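Local coordinates for protein homoprotocatechuate 2,3-dioxygenase (Brevibacterium fuscum, PDB 4Z6M) that catalyses the iron(II)-dependent opening of the aromatic ring of homoprotocatechuate by molecular oxygen, at residues H155-T160 with D201-G206; R211-A216 with P302-E307. The protein carries 1 engineered substitution. One frame throughout, in Å; residues are numbered along the deposited sequence.

Contact 1: H155-T160 with D201-G206. With FE2 (Fe (II) ion), chain E.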
loop_
_atom_site.group_PDB
_atom_site.type_symbol
_atom_site.label_atom_id
_atom_site.label_comp_id
_atom_site.label_asym_id
_atom_site.label_seq_id
_atom_site.Cartn_x
_atom_site.Cartn_y
_atom_site.Cartn_z
ATOM N N HIS A 155 -20.799 9.040 -0.418
ATOM C CA HIS A 155 -21.610 10.133 -0.907
ATOM C C HIS A 155 -22.507 9.723 -2.063
ATOM O O HIS A 155 -22.362 8.645 -2.646
ATOM C CB HIS A 155 -20.722 11.324 -1.358
ATOM C CG HIS A 155 -19.810 11.049 -2.526
ATOM N ND1 HIS A 155 -18.504 10.640 -2.370
ATOM C CD2 HIS A 155 -19.982 11.224 -3.860
ATOM C CE1 HIS A 155 -17.927 10.556 -3.559
ATOM N NE2 HIS A 155 -18.805 10.909 -4.479
ATOM N N PHE A 156 -23.424 10.625 -2.396
ATOM C CA PHE A 156 -24.193 10.596 -3.620
ATOM C C PHE A 156 -23.737 11.714 -4.533
ATOM O O PHE A 156 -23.135 12.694 -4.088
ATOM C CB PHE A 156 -25.688 10.823 -3.326
ATOM C CG PHE A 156 -26.244 9.965 -2.207
ATOM C CD1 PHE A 156 -26.134 8.573 -2.232
ATOM C CD2 PHE A 156 -26.891 10.560 -1.132
ATOM C CE1 PHE A 156 -26.689 7.811 -1.224
ATOM C CE2 PHE A 156 -27.439 9.795 -0.122
ATOM C CZ PHE A 156 -27.325 8.433 -0.172
ATOM N N ASN A 157 -24.084 11.605 -5.812
ATOM C CA ASN A 157 -23.862 12.700 -6.751
ATOM C C ASN A 157 -25.071 12.772 -7.690
ATOM O O ASN A 157 -25.452 11.761 -8.270
ATOM C CB ASN A 157 -22.551 12.494 -7.516
ATOM C CG ASN A 157 -22.187 13.679 -8.389
ATOM O OD1 ASN A 157 -22.948 14.080 -9.263
ATOM N ND2 ASN A 157 -21.000 14.252 -8.145
ATOM N N GLN A 158 -25.673 13.959 -7.765
ATOM C CA GLN A 158 -26.936 14.230 -8.473
ATOM C C GLN A 158 -26.686 15.079 -9.708
ATOM O O GLN A 158 -25.952 16.065 -9.640
ATOM C CB GLN A 158 -27.836 15.010 -7.536
ATOM C CG GLN A 158 -28.120 14.314 -6.220
ATOM C CD GLN A 158 -28.853 15.180 -5.236
ATOM O OE1 GLN A 158 -28.515 15.257 -4.066
ATOM N NE2 GLN A 158 -29.876 15.855 -5.717
ATOM N N VAL A 159 -27.320 14.737 -10.820
ATOM C CA VAL A 159 -27.300 15.593 -11.996
ATOM C C VAL A 159 -28.538 16.494 -11.982
ATOM O O VAL A 159 -29.671 16.015 -11.880
ATOM C CB VAL A 159 -27.279 14.783 -13.310
ATOM C CG1 VAL A 159 -27.067 15.717 -14.489
ATOM C CG2 VAL A 159 -26.242 13.672 -13.318
ATOM N N THR A 160 -28.304 17.798 -12.112
ATOM C CA THR A 160 -29.364 18.791 -12.019
ATOM C C THR A 160 -29.013 19.942 -12.984
ATOM O O THR A 160 -27.843 20.264 -13.162
ATOM C CB THR A 160 -29.564 19.269 -10.547
ATOM O OG1 THR A 160 -30.826 19.925 -10.407
ATOM C CG2 THR A 160 -28.470 20.201 -10.083
ATOM N N ASP A 201 -21.242 14.797 1.173
ATOM C CA ASP A 201 -22.317 13.823 1.351
ATOM C C ASP A 201 -23.224 13.739 0.145
ATOM O O ASP A 201 -23.734 12.661 -0.181
ATOM C CB ASP A 201 -23.152 14.128 2.597
ATOM C CG ASP A 201 -22.435 13.721 3.865
ATOM O OD1 ASP A 201 -22.344 12.465 4.105
ATOM O OD2 ASP A 201 -21.959 14.632 4.603
ATOM N N THR A 202 -23.418 14.884 -0.518
ATOM C CA THR A 202 -23.980 14.870 -1.844
ATOM C C THR A 202 -23.266 15.927 -2.659
ATOM O O THR A 202 -22.442 16.685 -2.144
ATOM C CB THR A 202 -25.523 14.987 -1.866
ATOM O OG1 THR A 202 -25.979 14.534 -3.147
ATOM C CG2 THR A 202 -25.992 16.401 -1.560
ATOM N N ALA A 203 -23.509 15.890 -3.949
ATOM C CA ALA A 203 -22.801 16.753 -4.878
ATOM C C ALA A 203 -23.729 16.962 -6.058
ATOM O O ALA A 203 -24.597 16.136 -6.329
ATOM C CB ALA A 203 -21.479 16.129 -5.310
ATOM N N LEU A 204 -23.516 18.068 -6.759
ATOM C CA LEU A 204 -24.333 18.434 -7.913
ATOM C C LEU A 204 -23.420 18.522 -9.131
ATOM O O LEU A 204 -22.380 19.199 -9.115
ATOM C CB LEU A 204 -25.019 19.771 -7.696
ATOM C CG LEU A 204 -25.942 19.910 -6.490
ATOM C CD1 LEU A 204 -26.497 21.325 -6.429
ATOM C CD2 LEU A 204 -27.042 18.852 -6.512
ATOM N N THR A 205 -23.820 17.817 -10.170
ATOM C CA THR A 205 -23.194 17.830 -11.484
ATOM C C THR A 205 -24.182 18.463 -12.452
ATOM O O THR A 205 -25.327 18.017 -12.567
ATOM C CB THR A 205 -22.852 16.405 -11.962
ATOM O OG1 THR A 205 -21.930 15.806 -11.021
ATOM C CG2 THR A 205 -22.223 16.433 -13.330
ATOM N N GLY A 206 -23.751 19.521 -13.132
ATOM C CA GLY A 206 -24.636 20.161 -14.084
ATOM C C GLY A 206 -24.982 19.256 -15.244
ATOM O O GLY A 206 -24.102 18.639 -15.867
HETATM FE FE FE2 E . -18.168 11.387 -6.548
HETATM O O HOH W 1 -20.168 17.503 -8.253
HETATM O O HOH W 2 -19.002 13.355 -6.248
HETATM O O HOH W 3 -16.202 11.958 -5.865
HETATM O O HOH W 4 -17.432 12.151 -8.487
#
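Asn157 and Thr205 meet on the iron-facing side of two adjacent parallel strands, their side chains crossing at about a right angle. The Thr205 hydroxyl donates to Asn157 OD1 over 2.7 Å (OG1 to OD1), in the amide plane and on a lone pair, while Asn157 ND2 lies 3.4 Å from Ala203 CB. The other face is gripped likewise: Thr202 OG1 donates to Gln158 OE1 (2.8 Å), an oxygen that also bonds the Tyr126 hydroxyl. Between these pairs run near-straight backbone bonds, among them Gln158 N to Ala203 O at 2.8 Å. These are the first and last strands of a beta-alpha-beta-beta-beta module of the vicinal oxygen chelate fold, and its first strand delivers His155, whose NE2 binds the ferrous iron at 2.2 Å. Side-chain contact is looser at the far end, where Thr160 CG2 and Leu204 CD2 come no closer than 4.1 Å, though the backbone bond from Thr160 N to Thr205 O persists. The iron-facing side also admits water: Asn157 ND2 donates to an iron-bound water at 2.9 Å and, weakly, to a second water that bonds to Leu204 O.

Contact 2: R211-A216 with P302-E307; sequences RLHHVA and PSWYTE. With FE2 (Fe (II) ion), chain E.
His213 NE2 donates to the backbone oxygen of Trp304 over 2.7 Å, a nearly straight bond that lies close to the imidazole plane and in the carbonyl plane. It ties the short helix 302-306 to strand 211-218, which opens the second beta-alpha-beta-beta-beta module of the 152-268 region, a vicinal oxygen chelate fold. At a classic beta bulge, His213 and His214 both face Asn157 on the neighbouring strand, and the CB atoms of both adjacent histidines point toward the helix. The His213 ring uses two further atoms. Its CE1 stands over the centre of one face of the Trp304 indole, 3.2 Å from CE2, in an edge-to-face pair whose planes meet at 51°. Its ND1 accepts a hydrogen bond from His214 ND1 at 2.8 Å; the acceptor lies in the His214 ring plane, whereas the donor is tilted 21° from the His213 ring plane. That bond would limit the rotation of the His214 ring, whose NE2 binds the ferrous iron at 2.2 Å; His213 is thus a second-shell residue beside a first-shell ligand. Arg243 and Arg265 add cation-pi contacts to the indole. Towards the surface the contact becomes sparser. Arg211 NH1 donates to Thr306 O at 2.9 Å, in the guanidinium plane though above the carbonyl plane, while NE bonds to Asn208 O. Glu307, the first residue to leave helical geometry, turns its carboxylate elsewhere: although Arg211 carries the opposite charge, its NH1 remains 5.9 Å from Glu307 OE2, whose anti lone pair takes the hydroxyl hydrogen of Thr306 OG1 at 2.8 Å.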
loop_
_atom_site.group_PDB
_atom_site.type_symbol
_atom_site.label_atom_id
_atom_site.label_comp_id
_atom_site.label_asym_id
_atom_site.label_seq_id
_atom_site.Cartn_x
_atom_site.Cartn_y
_atom_site.Cartn_z
ATOM N N ARG A 211 -31.370 13.312 -12.430
ATOM C CA ARG A 211 -30.840 11.983 -12.621
ATOM C C ARG A 211 -29.808 11.752 -11.526
ATOM O O ARG A 211 -29.224 12.709 -11.006
ATOM C CB ARG A 211 -30.209 11.809 -13.994
ATOM C CG ARG A 211 -31.205 11.752 -15.149
ATOM C CD ARG A 211 -30.506 11.520 -16.474
ATOM N NE ARG A 211 -29.745 12.710 -16.783
ATOM C CZ ARG A 211 -28.688 12.774 -17.574
ATOM N NH1 ARG A 211 -28.245 11.703 -18.215
ATOM N NH2 ARG A 211 -28.077 13.944 -17.718
ATOM N N LEU A 212 -29.581 10.486 -11.189
ATOM C CA LEU A 212 -28.559 10.132 -10.223
ATOM C C LEU A 212 -27.276 9.857 -10.963
ATOM O O LEU A 212 -27.199 8.949 -11.798
ATOM C CB LEU A 212 -28.969 8.904 -9.390
ATOM C CG LEU A 212 -27.884 8.339 -8.457
ATOM C CD1 LEU A 212 -27.710 9.288 -7.304
ATOM C CD2 LEU A 212 -28.226 6.923 -8.013
ATOM N N HIS A 213 -26.230 10.623 -10.647
ATOM C CA HIS A 213 -24.960 10.397 -11.304
ATOM C C HIS A 213 -24.244 9.158 -10.758
ATOM O O HIS A 213 -23.874 8.267 -11.524
ATOM C CB HIS A 213 -24.040 11.614 -11.228
ATOM C CG HIS A 213 -22.934 11.548 -12.219
ATOM N ND1 HIS A 213 -21.824 10.753 -12.047
ATOM C CD2 HIS A 213 -22.798 12.121 -13.445
ATOM C CE1 HIS A 213 -21.057 10.836 -13.110
ATOM N NE2 HIS A 213 -21.618 11.671 -13.967
ATOM N N HIS A 214 -24.065 9.093 -9.438
ATOM C CA HIS A 214 -23.453 7.904 -8.820
ATOM C C HIS A 214 -23.705 7.818 -7.352
ATOM O O HIS A 214 -24.145 8.789 -6.723
ATOM C CB HIS A 214 -21.946 7.834 -9.099
ATOM C CG HIS A 214 -21.153 9.032 -8.666
ATOM N ND1 HIS A 214 -20.877 10.086 -9.509
ATOM C CD2 HIS A 214 -20.494 9.297 -7.519
ATOM C CE1 HIS A 214 -20.089 10.955 -8.884
ATOM N NE2 HIS A 214 -19.873 10.510 -7.665
ATOM N N VAL A 215 -23.422 6.621 -6.815
ATOM C CA VAL A 215 -23.260 6.392 -5.390
ATOM C C VAL A 215 -21.797 6.020 -5.204
ATOM O O VAL A 215 -21.265 5.235 -5.988
ATOM C CB VAL A 215 -24.163 5.215 -4.939
ATOM C CG1 VAL A 215 -23.985 4.941 -3.459
ATOM C CG2 VAL A 215 -25.615 5.505 -5.269
ATOM N N ALA A 216 -21.169 6.547 -4.153
ATOM C CA ALA A 216 -19.759 6.307 -3.881
ATOM C C ALA A 216 -19.525 5.573 -2.579
ATOM O O ALA A 216 -20.087 5.949 -1.546
ATOM C CB ALA A 216 -19.003 7.626 -3.829
ATOM N N PRO A 302 -16.483 10.562 -22.164
ATOM C CA PRO A 302 -17.688 11.352 -22.491
ATOM C C PRO A 302 -18.963 10.840 -21.813
ATOM O O PRO A 302 -19.823 11.636 -21.427
ATOM C CB PRO A 302 -17.770 11.274 -24.020
ATOM C CG PRO A 302 -16.751 10.281 -24.444
ATOM C CD PRO A 302 -15.752 10.117 -23.357
ATOM N N SER A 303 -19.072 9.518 -21.642
ATOM C CA SER A 303 -20.232 8.965 -20.942
ATOM C C SER A 303 -20.390 9.494 -19.525
ATOM O O SER A 303 -21.504 9.505 -18.996
ATOM C CB SER A 303 -20.198 7.439 -20.918
ATOM O OG SER A 303 -19.079 6.947 -20.202
ATOM N N TRP A 304 -19.283 9.882 -18.895
ATOM C CA TRP A 304 -19.339 10.457 -17.563
ATOM C C TRP A 304 -20.193 11.719 -17.546
ATOM O O TRP A 304 -20.893 11.992 -16.574
ATOM C CB TRP A 304 -17.904 10.724 -17.033
ATOM C CG TRP A 304 -17.821 10.766 -15.540
ATOM C CD1 TRP A 304 -17.617 9.710 -14.709
ATOM C CD2 TRP A 304 -18.016 11.902 -14.691
ATOM N NE1 TRP A 304 -17.644 10.114 -13.403
ATOM C CE2 TRP A 304 -17.889 11.453 -13.356
ATOM C CE3 TRP A 304 -18.293 13.257 -14.922
ATOM C CZ2 TRP A 304 -18.046 12.297 -12.274
ATOM C CZ3 TRP A 304 -18.458 14.088 -13.854
ATOM C CH2 TRP A 304 -18.327 13.616 -12.544
ATOM N N TYR A 305 -20.134 12.489 -18.627
ATOM C CA TYR A 305 -20.924 13.696 -18.713
ATOM C C TYR A 305 -22.339 13.495 -19.222
ATOM O O TYR A 305 -23.168 14.367 -19.005
ATOM C CB TYR A 305 -20.240 14.707 -19.629
ATOM C CG TYR A 305 -18.950 15.261 -19.070
ATOM C CD1 TYR A 305 -18.921 15.922 -17.853
ATOM C CD2 TYR A 305 -17.751 15.131 -19.773
ATOM C CE1 TYR A 305 -17.743 16.433 -17.338
ATOM C CE2 TYR A 305 -16.559 15.657 -19.277
ATOM C CZ TYR A 305 -16.568 16.315 -18.045
ATOM O OH TYR A 305 -15.402 16.861 -17.532
ATOM N N THR A 306 -22.606 12.426 -19.969
ATOM C CA THR A 306 -23.886 12.268 -20.644
ATOM C C THR A 306 -24.832 11.266 -19.986
ATOM O O THR A 306 -26.058 11.402 -20.120
ATOM C CB THR A 306 -23.690 11.893 -22.125
ATOM O OG1 THR A 306 -23.103 10.595 -22.253
ATOM C CG2 THR A 306 -22.821 12.911 -22.832
ATOM N N GLU A 307 -24.285 10.254 -19.317
ATOM C CA GLU A 307 -25.100 9.143 -18.807
ATOM C C GLU A 307 -25.298 9.252 -17.312
ATOM O O GLU A 307 -24.360 9.599 -16.587
ATOM C CB GLU A 307 -24.466 7.802 -19.131
ATOM C CG GLU A 307 -24.079 7.655 -20.575
ATOM C CD GLU A 307 -25.261 7.878 -21.502
ATOM O OE1 GLU A 307 -26.220 7.094 -21.384
ATOM O OE2 GLU A 307 -25.241 8.819 -22.329
HETATM FE FE FE2 E . -18.168 11.387 -6.548
HETATM O O HOH W 5 -25.548 13.911 -17.817
HETATM O O HOH W 3 -16.202 11.958 -5.865
HETATM O O HOH W 2 -19.002 13.355 -6.248
HETATM O O HOH W 4 -17.432 12.151 -8.487
#

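Overall arrangement
Contacts 1 and 2 show how a facial triad can be assembled from neighbouring strands of one sheet. Their centres are about 9 Å apart, and strands 152-160 and 211-218 join them through probable backbone hydrogen bonds, Asn157 O to His213 N at 2.7 Å and Val159 N to Arg211 O at 2.8 Å. Contact 1 supplies one histidine ligand and contact 2 the other; His155 NE2 and His214 NE2 lie 3.4 Å apart, with Glu267 on strand 265-270 completing the protein ligands. Three waters, each 2.2 Å from the iron, fill the remaining positions. The two contacts follow in series along the chain, strand 211-218 being the next strand after 202-206.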